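Local coordinates for penicillin-binding protein 2 (Pbp2) (Helicobacter pylori, PDB 5LP5) that probably cross-links peptidoglycan as a penicillin-binding transpeptidase and forms a complex with MreC in the bacterial cell wall synthesis machinery, at residues I560-G565 with G572-K577; G497-S502 with C512-A517; T189-E194 with N229-S234; S160-Y165 with N300-A305. All blocks are in the same frame, centred on the assembly; numbering follows the deposited sequence.

All four contacts are buried, but they belong to different levels of the fold. Interactions 1 and 2 touch each other and share the antiparallel sheet of the transpeptidase domain: 560-565 with 572-577 joins an inner strand to the last helix by purely apolar packing, whereas 497-502 with 512-517 sets a loop on an outermost strand and mixes methyls, hydroxyls and a disulfide sulfur. Interaction 3 is a small aliphatic cluster about 28 Å, centre to centre, from interaction 1. Interaction 4 adjoins it through backbone hydrogen bonds, bridges the two family regions with an imidazole, an amide, a phenyl ring and a water, and meets interaction 1 through the R301-E563 salt bridge.

Interaction 1: residues I560-G565 with G572-K577; sequences ILVEHG and GGLLVK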
loop_
_atom_site.group_PDB
_atom_site.type_symbol
_atom_site.label_atom_id
_atom_site.label_comp_id
_atom_site.label_asym_id
_atom_site.label_seq_id
_atom_site.Cartn_x
_atom_site.Cartn_y
_atom_site.Cartn_z
ATOM N N ILE A 560 14.854 8.929 -30.254
ATOM C CA ILE A 560 15.168 10.050 -29.364
ATOM C C ILE A 560 14.746 11.348 -30.003
ATOM O O ILE A 560 14.954 11.544 -31.193
ATOM C CB ILE A 560 16.677 10.122 -29.041
ATOM C CG1 ILE A 560 17.116 8.849 -28.320
ATOM C CG2 ILE A 560 16.999 11.332 -28.168
ATOM C CD1 ILE A 560 18.612 8.655 -28.245
ATOM N N LEU A 561 14.158 12.225 -29.193
ATOM C CA LEU A 561 13.706 13.527 -29.652
ATOM C C LEU A 561 13.993 14.619 -28.617
ATOM O O LEU A 561 13.418 14.597 -27.529
ATOM C CB LEU A 561 12.212 13.478 -29.924
ATOM C CG LEU A 561 11.595 14.858 -30.119
ATOM C CD1 LEU A 561 11.776 15.372 -31.536
ATOM C CD2 LEU A 561 10.137 14.776 -29.772
ATOM N N VAL A 562 14.856 15.577 -28.960
ATOM C CA VAL A 562 15.154 16.685 -28.043
ATOM C C VAL A 562 14.539 17.986 -28.536
ATOM O O VAL A 562 14.913 18.504 -29.586
ATOM C CB VAL A 562 16.669 16.901 -27.823
ATOM C CG1 VAL A 562 16.919 18.112 -26.939
ATOM C CG2 VAL A 562 17.298 15.676 -27.187
ATOM N N GLU A 563 13.598 18.516 -27.766
ATOM C CA GLU A 563 12.957 19.760 -28.135
ATOM C C GLU A 563 14.004 20.859 -28.254
ATOM O O GLU A 563 14.813 21.054 -27.349
ATOM C CB GLU A 563 11.858 20.142 -27.135
ATOM C CG GLU A 563 10.572 19.356 -27.345
ATOM C CD GLU A 563 9.452 19.789 -26.422
ATOM O OE1 GLU A 563 9.608 20.806 -25.735
ATOM O OE2 GLU A 563 8.410 19.121 -26.376
ATOM N N HIS A 564 13.987 21.546 -29.397
ATOM C CA HIS A 564 14.907 22.634 -29.682
ATOM C C HIS A 564 16.350 22.135 -29.703
ATOM O O HIS A 564 17.293 22.897 -29.473
ATOM C CB HIS A 564 14.675 23.766 -28.682
ATOM C CG HIS A 564 13.260 24.273 -28.687
ATOM N ND1 HIS A 564 12.623 24.698 -29.838
ATOM C CD2 HIS A 564 12.353 24.411 -27.689
ATOM C CE1 HIS A 564 11.394 25.093 -29.540
ATOM N NE2 HIS A 564 11.205 24.930 -28.242
ATOM N N GLY A 565 16.500 20.841 -30.019
ATOM C CA GLY A 565 17.804 20.172 -30.088
ATOM C C GLY A 565 18.642 20.629 -31.260
ATOM O O GLY A 565 19.772 20.174 -31.446
ATOM N N GLY A 572 23.701 12.099 -31.582
ATOM C CA GLY A 572 24.446 10.849 -31.641
ATOM C C GLY A 572 25.133 10.497 -30.332
ATOM O O GLY A 572 25.316 9.327 -30.037
ATOM N N GLY A 573 25.512 11.507 -29.550
ATOM C CA GLY A 573 26.200 11.280 -28.278
ATOM C C GLY A 573 25.293 10.658 -27.231
ATOM O O GLY A 573 25.764 10.000 -26.293
ATOM N N LEU A 574 23.987 10.857 -27.415
ATOM C CA LEU A 574 22.972 10.313 -26.510
ATOM C C LEU A 574 22.589 8.896 -26.924
ATOM O O LEU A 574 22.404 8.031 -26.069
ATOM C CB LEU A 574 21.721 11.202 -26.474
ATOM C CG LEU A 574 21.852 12.669 -26.029
ATOM C CD1 LEU A 574 20.473 13.325 -26.062
ATOM C CD2 LEU A 574 22.489 12.841 -24.652
ATOM N N LEU A 575 22.472 8.664 -28.226
ATOM C CA LEU A 575 22.210 7.329 -28.754
ATOM C C LEU A 575 23.257 6.278 -28.313
ATOM O O LEU A 575 22.897 5.174 -27.874
ATOM C CB LEU A 575 22.149 7.374 -30.280
ATOM C CG LEU A 575 21.900 6.049 -31.017
ATOM C CD1 LEU A 575 20.687 5.298 -30.475
ATOM C CD2 LEU A 575 21.721 6.317 -32.508
ATOM N N VAL A 576 24.540 6.617 -28.443
ATOM C CA VAL A 576 25.614 5.699 -28.047
ATOM C C VAL A 576 25.496 5.341 -26.581
ATOM O O VAL A 576 25.592 4.169 -26.208
ATOM C CB VAL A 576 27.052 6.231 -28.316
ATOM C CG1 VAL A 576 27.322 6.277 -29.810
ATOM C CG2 VAL A 576 27.293 7.603 -27.675
ATOM N N LYS A 577 25.263 6.350 -25.754
ATOM C CA LYS A 577 25.253 6.142 -24.322
ATOM C C LYS A 577 24.188 5.153 -23.894
ATOM O O LYS A 577 24.437 4.343 -22.994
ATOM C CB LYS A 577 25.108 7.466 -23.601
ATOM C CG LYS A 577 26.413 8.230 -23.687
ATOM C CD LYS A 577 26.362 9.599 -23.057
ATOM C CE LYS A 577 27.645 10.342 -23.371
ATOM N NZ LYS A 577 27.626 11.632 -22.653
#
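Where I560 faces L575, strand segment 560-562 and helix segment 572-577 pass with their axes 9.8 Å apart and their chain directions at 141°, nearer to antiparallel than to perpendicular. I560 reaches the helix with its terminal methyl alone. CD1 comes over the helix backbone, 3.9 Å from L575 N, and lies 4.3 Å from L575 CB and 4.4 Å from L574 CB, so that it meets the roots of both leucines. This reach comes from a side chain whose CG1 is anti to the carbonyl carbon (chi1 -62°) and whose outer bond is extended (chi2 166°). The packing is that of a helix laid on a beta sheet, here the C-terminal helix of the penicillin-binding transpeptidase fold on its five-stranded antiparallel sheet, in which 556-562 is the middle strand. Two residues along, V562 points to the same side as I560. Its CG2 meets L574 CD1 at 4.1 Å, and the two side chains cross at about a right angle. F247 touches both I560 and V562, L574 also leans on L246 of helix 237-246, and L575 continues across to I545 and A547 of strand 542-549.

Interaction 2: residues G497-S502 with C512-A517; sequences GTAYHS and CKTGTA
Apolar contact between the two segments rests on A499, whose CB faces the strand and lies 3.9 Å from C512 SG and 4.1 Å from T514 CG2. The sulfur it meets is half of the disulfide C492-C512, which ties this strand covalently to helix 475-493. A mixed contact lies beside it: T498 and T514 reach toward each other tip to tip. As modelled (chi1 171°), T498 CG2 takes the place between its backbone N and carbonyl carbon and faces T514, but its 3.1 Å spacing from T514 OG1 is doubtful; OG1 to OG1 the two threonines are 3.7 Å apart. A side-chain hydrogen bond lies within the strand segment: K513 NZ donates to T514 O over 2.9 Å, approaching from above the carbonyl plane, 37° out of it. K513, T514 and G515 fit the K(T/S)G motif of penicillin-binding proteins, and K513 touches S311, the serine of a probable SxxK motif. The loop thus packs beside this motif strand, 511-517, an outermost strand of the antiparallel sheet within the chain; strand 542-549 pairs with it, and V491 of helix 475-493 touches T498, A499 and C512.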
loop_
_atom_site.group_PDB
_atom_site.type_symbol
_atom_site.label_atom_id
_atom_site.label_comp_id
_atom_site.label_asym_id
_atom_site.label_seq_id
_atom_site.Cartn_x
_atom_site.Cartn_y
_atom_site.Cartn_z
ATOM N N GLY A 497 28.408 9.917 -43.889
ATOM C CA GLY A 497 27.176 9.882 -43.107
ATOM C C GLY A 497 27.013 11.089 -42.214
ATOM O O GLY A 497 27.975 11.571 -41.611
ATOM N N THR A 498 25.788 11.594 -42.145
ATOM C CA THR A 498 25.497 12.752 -41.299
ATOM C C THR A 498 25.868 12.490 -39.838
ATOM O O THR A 498 26.354 13.375 -39.148
ATOM C CB THR A 498 24.017 13.199 -41.395
ATOM O OG1 THR A 498 23.746 14.188 -40.390
ATOM C CG2 THR A 498 23.063 12.036 -41.208
ATOM N N ALA A 499 25.662 11.257 -39.389
ATOM C CA ALA A 499 25.855 10.896 -37.988
ATOM C C ALA A 499 27.125 10.079 -37.757
ATOM O O ALA A 499 27.097 9.085 -37.032
ATOM C CB ALA A 499 24.643 10.112 -37.513
ATOM N N TYR A 500 28.235 10.481 -38.361
ATOM C CA TYR A 500 29.486 9.735 -38.201
ATOM C C TYR A 500 30.370 10.302 -37.090
ATOM O O TYR A 500 30.851 9.564 -36.230
ATOM C CB TYR A 500 30.263 9.697 -39.510
ATOM C CG TYR A 500 31.602 9.016 -39.380
ATOM C CD1 TYR A 500 31.704 7.623 -39.409
ATOM C CD2 TYR A 500 32.766 9.760 -39.220
ATOM C CE1 TYR A 500 32.925 6.987 -39.298
ATOM C CE2 TYR A 500 34.000 9.131 -39.113
ATOM C CZ TYR A 500 34.075 7.738 -39.150
ATOM O OH TYR A 500 35.294 7.089 -39.028
ATOM N N HIS A 501 30.576 11.617 -37.118
ATOM C CA HIS A 501 31.437 12.295 -36.146
ATOM C C HIS A 501 30.868 12.208 -34.722
ATOM O O HIS A 501 31.605 12.358 -33.753
ATOM C CB HIS A 501 31.710 13.758 -36.571
ATOM C CG HIS A 501 30.686 14.755 -36.095
ATOM N ND1 HIS A 501 29.404 14.831 -36.607
ATOM C CD2 HIS A 501 30.764 15.719 -35.145
ATOM C CE1 HIS A 501 28.741 15.796 -35.994
ATOM N NE2 HIS A 501 29.543 16.353 -35.104
ATOM N N SER A 502 29.567 11.937 -34.617
ATOM C CA SER A 502 28.878 11.937 -33.327
ATOM C C SER A 502 28.642 10.552 -32.715
ATOM O O SER A 502 28.648 10.435 -31.493
ATOM C CB SER A 502 27.552 12.698 -33.430
ATOM O OG SER A 502 26.874 12.395 -34.633
ATOM N N CYS A 512 21.167 4.078 -38.155
ATOM C CA CYS A 512 20.348 5.223 -37.729
ATOM C C CYS A 512 19.775 6.038 -38.905
ATOM O O CYS A 512 20.032 5.764 -40.076
ATOM C CB CYS A 512 21.198 6.154 -36.831
ATOM S SG CYS A 512 22.785 6.652 -37.582
ATOM N N LYS A 513 18.964 7.027 -38.558
ATOM C CA LYS A 513 18.564 8.112 -39.451
ATOM C C LYS A 513 18.321 9.341 -38.582
ATOM O O LYS A 513 17.632 9.274 -37.565
ATOM C CB LYS A 513 17.303 7.770 -40.249
ATOM C CG LYS A 513 16.853 8.863 -41.223
ATOM C CD LYS A 513 17.813 9.014 -42.399
ATOM C CE LYS A 513 17.768 10.399 -43.025
ATOM N NZ LYS A 513 18.556 11.422 -42.265
ATOM N N THR A 514 18.905 10.462 -38.963
ATOM C CA THR A 514 18.686 11.704 -38.234
ATOM C C THR A 514 17.497 12.447 -38.832
ATOM O O THR A 514 16.996 12.081 -39.911
ATOM C CB THR A 514 19.925 12.610 -38.291
ATOM O OG1 THR A 514 20.411 12.661 -39.641
ATOM C CG2 THR A 514 21.012 12.075 -37.372
ATOM N N GLY A 515 17.050 13.476 -38.112
ATOM C CA GLY A 515 16.044 14.419 -38.614
ATOM C C GLY A 515 16.137 15.780 -37.932
ATOM O O GLY A 515 16.722 15.924 -36.857
ATOM N N THR A 516 15.592 16.804 -38.585
ATOM C CA THR A 516 15.423 18.111 -37.951
ATOM C C THR A 516 14.060 18.648 -38.350
ATOM O O THR A 516 13.603 18.445 -39.475
ATOM C CB THR A 516 16.536 19.127 -38.308
ATOM O OG1 THR A 516 17.806 18.669 -37.813
ATOM C CG2 THR A 516 16.243 20.491 -37.679
ATOM N N ALA A 517 13.416 19.321 -37.403
ATOM C CA ALA A 517 12.085 19.851 -37.610
ATOM C C ALA A 517 12.020 21.343 -37.259
ATOM O O ALA A 517 12.408 21.734 -36.160
ATOM C CB ALA A 517 11.111 19.056 -36.770
#

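Interaction 3: residues T189-E194 with N229-S234; sequences TGIEKE and NHLQLS
I191 meets L231 and L233 with two different branches. Its CG2 lies 3.9 Å from L231 CD2, the closest approach between the segments, and the two side chains cross obliquely. Its other branch ends at CD1, which is 4.4 Å from L233 CD2, a looser methyl-to-methyl contact. The isoleucine therefore faces two leucines two residues apart, both of which point their side chains toward the helix. The first torsion of I191 (chi1 -72°) puts CG2 anti to the backbone N, on the side of L231, and the second (chi2 -73°) carries CD1 to L233.

Around this aliphatic core, backbone bonds shape and position the two segments. G190 O accepts from E194 N at 2.7 Å, a bond that shapes the helical turn. I191 and E192 pair through their backbones with V162 and L163 of helix 160-163, while L231 pairs with N55 and T57, and these bonds set the segments in place. The carboxylate of E192, whose CB points away from the strand segment, forms salt bridges with R53 and R151 and a hydrogen bond with Y153 OH. The two arginines would probably favour its charged form.

The contact is plain interior packing where short elements converge. Strand 231-232 runs parallel to strand 56-57, whose I56 touches both I191 and L233; helix 196-200 covers L231 with L198 and L199, and helix 160-163 completes the cluster, V162 against I191 and L163 against L233.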
loop_
_atom_site.group_PDB
_atom_site.type_symbol
_atom_site.label_atom_id
_atom_site.label_comp_id
_atom_site.label_asym_id
_atom_site.label_seq_id
_atom_site.Cartn_x
_atom_site.Cartn_y
_atom_site.Cartn_z
ATOM N N THR A 189 -4.175 8.841 -14.466
ATOM C CA THR A 189 -3.375 8.869 -15.702
ATOM C C THR A 189 -2.587 7.611 -15.929
ATOM O O THR A 189 -2.362 6.825 -15.013
ATOM C CB THR A 189 -2.387 10.038 -15.714
ATOM O OG1 THR A 189 -1.513 9.963 -14.581
ATOM C CG2 THR A 189 -3.139 11.314 -15.630
ATOM N N GLY A 190 -2.200 7.418 -17.179
ATOM C CA GLY A 190 -1.304 6.329 -17.542
ATOM C C GLY A 190 -1.739 4.939 -17.122
ATOM O O GLY A 190 -2.934 4.614 -17.139
ATOM N N ILE A 191 -0.756 4.120 -16.749
ATOM C CA ILE A 191 -0.978 2.708 -16.417
ATOM C C ILE A 191 -1.955 2.526 -15.257
ATOM O O ILE A 191 -2.776 1.610 -15.282
ATOM C CB ILE A 191 0.366 2.001 -16.117
ATOM C CG1 ILE A 191 1.150 1.819 -17.411
ATOM C CG2 ILE A 191 0.180 0.647 -15.449
ATOM C CD1 ILE A 191 0.614 0.769 -18.348
ATOM N N GLU A 192 -1.871 3.384 -14.248
ATOM C CA GLU A 192 -2.800 3.297 -13.127
ATOM C C GLU A 192 -4.224 3.388 -13.639
ATOM O O GLU A 192 -5.132 2.780 -13.087
ATOM C CB GLU A 192 -2.571 4.429 -12.147
ATOM C CG GLU A 192 -1.297 4.318 -11.338
ATOM C CD GLU A 192 -1.421 3.404 -10.122
ATOM O OE1 GLU A 192 -2.293 2.499 -10.149
ATOM O OE2 GLU A 192 -0.636 3.584 -9.140
ATOM N N LYS A 193 -4.417 4.189 -14.682
ATOM C CA LYS A 193 -5.719 4.330 -15.287
ATOM C C LYS A 193 -5.994 3.200 -16.276
ATOM O O LYS A 193 -7.023 2.559 -16.205
ATOM C CB LYS A 193 -5.847 5.666 -15.991
ATOM C CG LYS A 193 -7.291 5.974 -16.299
ATOM C CD LYS A 193 -7.485 7.088 -17.278
ATOM C CE LYS A 193 -8.892 6.980 -17.838
ATOM N NZ LYS A 193 -9.252 8.192 -18.600
ATOM N N GLU A 194 -5.069 2.946 -17.192
ATOM C CA GLU A 194 -5.301 1.949 -18.230
ATOM C C GLU A 194 -5.630 0.586 -17.598
ATOM O O GLU A 194 -6.534 -0.113 -18.051
ATOM C CB GLU A 194 -4.097 1.862 -19.180
ATOM C CG GLU A 194 -4.253 0.896 -20.360
ATOM C CD GLU A 194 -5.030 1.436 -21.536
ATOM O OE1 GLU A 194 -5.312 2.643 -21.585
ATOM O OE2 GLU A 194 -5.335 0.646 -22.440
ATOM N N ASN A 229 -3.564 -9.231 -7.930
ATOM C CA ASN A 229 -3.894 -7.956 -8.548
ATOM C C ASN A 229 -2.651 -7.206 -9.038
ATOM O O ASN A 229 -2.771 -6.133 -9.605
ATOM C CB ASN A 229 -4.668 -7.087 -7.558
ATOM C CG ASN A 229 -6.002 -7.714 -7.148
ATOM O OD1 ASN A 229 -6.667 -8.417 -7.928
ATOM N ND2 ASN A 229 -6.402 -7.455 -5.913
ATOM N N HIS A 230 -1.471 -7.791 -8.846
ATOM C CA HIS A 230 -0.192 -7.160 -9.229
ATOM C C HIS A 230 -0.032 -7.078 -10.742
ATOM O O HIS A 230 -0.700 -7.788 -11.493
ATOM C CB HIS A 230 0.986 -7.973 -8.692
ATOM C CG HIS A 230 1.137 -9.292 -9.381
ATOM N ND1 HIS A 230 0.352 -10.382 -9.064
ATOM C CD2 HIS A 230 1.929 -9.680 -10.409
ATOM C CE1 HIS A 230 0.673 -11.395 -9.845
ATOM N NE2 HIS A 230 1.629 -10.997 -10.670
ATOM N N LEU A 231 0.876 -6.217 -11.183
ATOM C CA LEU A 231 1.107 -5.993 -12.617
ATOM C C LEU A 231 2.583 -5.767 -12.908
ATOM O O LEU A 231 3.241 -4.912 -12.305
ATOM C CB LEU A 231 0.299 -4.795 -13.127
ATOM C CG LEU A 231 0.435 -4.387 -14.599
ATOM C CD1 LEU A 231 -0.020 -5.491 -15.537
ATOM C CD2 LEU A 231 -0.372 -3.129 -14.862
ATOM N N GLN A 232 3.097 -6.535 -13.856
ATOM C CA GLN A 232 4.490 -6.432 -14.244
ATOM C C GLN A 232 4.655 -5.720 -15.599
ATOM O O GLN A 232 4.023 -6.105 -16.597
ATOM C CB GLN A 232 5.116 -7.824 -14.301
ATOM C CG GLN A 232 6.620 -7.792 -14.147
ATOM C CD GLN A 232 7.289 -9.084 -14.530
ATOM O OE1 GLN A 232 6.660 -10.027 -15.047
ATOM N NE2 GLN A 232 8.604 -9.133 -14.285
ATOM N N LEU A 233 5.523 -4.704 -15.613
ATOM C CA LEU A 233 5.830 -3.917 -16.804
ATOM C C LEU A 233 7.199 -4.286 -17.353
ATOM O O LEU A 233 8.077 -4.748 -16.618
ATOM C CB LEU A 233 5.841 -2.415 -16.503
ATOM C CG LEU A 233 4.622 -1.817 -15.822
ATOM C CD1 LEU A 233 4.759 -0.317 -15.736
ATOM C CD2 LEU A 233 3.362 -2.175 -16.578
ATOM N N SER A 234 7.377 -4.029 -18.645
ATOM C CA SER A 234 8.594 -4.375 -19.359
ATOM C C SER A 234 9.745 -3.402 -19.149
ATOM O O SER A 234 10.874 -3.702 -19.517
ATOM C CB SER A 234 8.298 -4.490 -20.848
ATOM O OG SER A 234 7.646 -3.316 -21.313
#

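Interaction 4: residues S160-Y165 with N300-A305; sequences SHVLGY and NRFANA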
loop_
_atom_site.group_PDB
_atom_site.type_symbol
_atom_site.label_atom_id
_atom_site.label_comp_id
_atom_site.label_asym_id
_atom_site.label_seq_id
_atom_site.Cartn_x
_atom_site.Cartn_y
_atom_site.Cartn_z
ATOM N N SER A 160 7.246 8.740 -14.618
ATOM C CA SER A 160 5.997 9.327 -14.188
ATOM C C SER A 160 4.941 9.344 -15.293
ATOM O O SER A 160 3.742 9.258 -15.004
ATOM C CB SER A 160 6.232 10.742 -13.640
ATOM O OG SER A 160 6.490 11.700 -14.657
ATOM N N HIS A 161 5.371 9.455 -16.546
ATOM C CA HIS A 161 4.427 9.527 -17.656
ATOM C C HIS A 161 4.000 8.146 -18.141
ATOM O O HIS A 161 3.102 8.025 -18.950
ATOM C CB HIS A 161 4.979 10.384 -18.811
ATOM C CG HIS A 161 4.934 11.862 -18.548
ATOM N ND1 HIS A 161 6.042 12.572 -18.147
ATOM C CD2 HIS A 161 3.920 12.760 -18.626
ATOM C CE1 HIS A 161 5.715 13.842 -17.995
ATOM N NE2 HIS A 161 4.433 13.983 -18.274
ATOM N N VAL A 162 4.637 7.103 -17.638
ATOM C CA VAL A 162 4.178 5.736 -17.882
ATOM C C VAL A 162 3.239 5.272 -16.789
ATOM O O VAL A 162 2.123 4.802 -17.054
ATOM C CB VAL A 162 5.344 4.737 -17.920
ATOM C CG1 VAL A 162 4.811 3.338 -18.146
ATOM C CG2 VAL A 162 6.342 5.133 -19.011
ATOM N N LEU A 163 3.698 5.399 -15.556
ATOM C CA LEU A 163 2.972 4.851 -14.427
ATOM C C LEU A 163 1.646 5.570 -14.198
ATOM O O LEU A 163 0.601 4.929 -14.072
ATOM C CB LEU A 163 3.847 4.910 -13.180
ATOM C CG LEU A 163 5.202 4.197 -13.281
ATOM C CD1 LEU A 163 6.033 4.522 -12.066
ATOM C CD2 LEU A 163 5.016 2.710 -13.402
ATOM N N GLY A 164 1.682 6.900 -14.191
ATOM C CA GLY A 164 0.534 7.705 -13.845
ATOM C C GLY A 164 0.252 7.597 -12.358
ATOM O O GLY A 164 1.008 6.968 -11.616
ATOM N N TYR A 165 -0.852 8.188 -11.921
ATOM C CA TYR A 165 -1.161 8.264 -10.508
ATOM C C TYR A 165 -2.642 8.039 -10.203
ATOM O O TYR A 165 -3.508 8.209 -11.044
ATOM C CB TYR A 165 -0.708 9.617 -9.947
ATOM C CG TYR A 165 -1.452 10.777 -10.540
ATOM C CD1 TYR A 165 -2.688 11.164 -10.028
ATOM C CD2 TYR A 165 -0.948 11.469 -11.636
ATOM C CE1 TYR A 165 -3.383 12.215 -10.569
ATOM C CE2 TYR A 165 -1.640 12.523 -12.182
ATOM C CZ TYR A 165 -2.857 12.894 -11.642
ATOM O OH TYR A 165 -3.555 13.959 -12.173
ATOM N N ASN A 300 2.781 14.300 -21.793
ATOM C CA ASN A 300 3.343 13.060 -22.257
ATOM C C ASN A 300 3.814 13.287 -23.693
ATOM O O ASN A 300 3.023 13.438 -24.611
ATOM C CB ASN A 300 2.293 11.946 -22.190
ATOM C CG ASN A 300 2.839 10.589 -22.607
ATOM O OD1 ASN A 300 3.604 10.477 -23.562
ATOM N ND2 ASN A 300 2.442 9.553 -21.881
ATOM N N ARG A 301 5.123 13.306 -23.877
ATOM C CA ARG A 301 5.696 13.637 -25.159
ATOM C C ARG A 301 5.944 12.445 -26.094
ATOM O O ARG A 301 6.194 12.663 -27.274
ATOM C CB ARG A 301 7.000 14.374 -24.921
ATOM C CG ARG A 301 6.793 15.764 -24.349
ATOM C CD ARG A 301 8.125 16.476 -24.175
ATOM N NE ARG A 301 7.958 17.893 -23.872
ATOM C CZ ARG A 301 7.571 18.369 -22.690
ATOM N NH1 ARG A 301 7.281 17.549 -21.658
ATOM N NH2 ARG A 301 7.461 19.679 -22.534
ATOM N N PHE A 302 5.894 11.202 -25.599
ATOM C CA PHE A 302 6.061 10.052 -26.496
ATOM C C PHE A 302 4.737 9.554 -27.122
ATOM O O PHE A 302 4.754 8.905 -28.174
ATOM C CB PHE A 302 6.862 8.894 -25.837
ATOM C CG PHE A 302 6.250 8.328 -24.574
ATOM C CD1 PHE A 302 5.189 7.428 -24.628
ATOM C CD2 PHE A 302 6.760 8.674 -23.322
ATOM C CE1 PHE A 302 4.619 6.918 -23.463
ATOM C CE2 PHE A 302 6.193 8.154 -22.162
ATOM C CZ PHE A 302 5.124 7.273 -22.236
ATOM N N ALA A 303 3.611 9.883 -26.480
ATOM C CA ALA A 303 2.269 9.438 -26.914
ATOM C C ALA A 303 1.232 10.550 -27.121
ATOM O O ALA A 303 0.245 10.344 -27.834
ATOM C CB ALA A 303 1.716 8.436 -25.913
ATOM N N ASN A 304 1.427 11.707 -26.489
ATOM C CA ASN A 304 0.428 12.787 -26.538
ATOM C C ASN A 304 1.038 14.133 -26.921
ATOM O O ASN A 304 0.727 15.170 -26.323
ATOM C CB ASN A 304 -0.298 12.884 -25.194
ATOM C CG ASN A 304 -1.118 11.650 -24.907
ATOM O OD1 ASN A 304 -0.769 10.819 -24.068
ATOM N ND2 ASN A 304 -2.202 11.499 -25.643
ATOM N N ALA A 305 1.907 14.095 -27.926
ATOM C CA ALA A 305 2.591 15.282 -28.444
ATOM C C ALA A 305 2.977 15.000 -29.871
ATOM O O ALA A 305 3.419 13.879 -30.197
ATOM C CB ALA A 305 3.835 15.608 -27.646
HETATM O O HOH W 1 0.835 9.441 -19.378
#
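H161 and V162 meet N300 and F302 at a junction between the dimerisation-family region and the transpeptidase domain, where the loop 300-305 contains an Asx motif: N300 OD1 accepts from A303 N at 3.0 Å, with the donor 38° above the plane of the amide carbonyl. F302 N gives the same oxygen a second, weak bond.

The more closely packed part has two pieces. The imidazole of H161 comes against the backbone and CB of N300, its CD2 3.7 Å from N300 CA and 4.0 Å from N300 CB. Its nitrogen ND1 is hydrogen-bonded to E272, and its ring meets Y273 edge to face, so the histidine is held from outside the two segments as well. Next to it V162 CG2 touches F302 CZ at 4.1 Å, the side chains crossing at about a right angle; A267 of strand 264-270 touches both residues.

The looser side is hydrated, although it too is buried. H161 O and N300 ND2 stand close, but their angle is too poor for a direct bond, and a water joins them instead, donating to H161 O over 2.7 Å and accepting from N300 ND2 over 3.0 Å. The side chain of N300 extends its amide with CG anti to the backbone N (chi1 -177°), and rotation about the next bond (chi2 -41°) turns ND2 to this water and OD1 to its own loop. There, OD1 sits 3.4 Å above the plane of the F302 ring, over its centre.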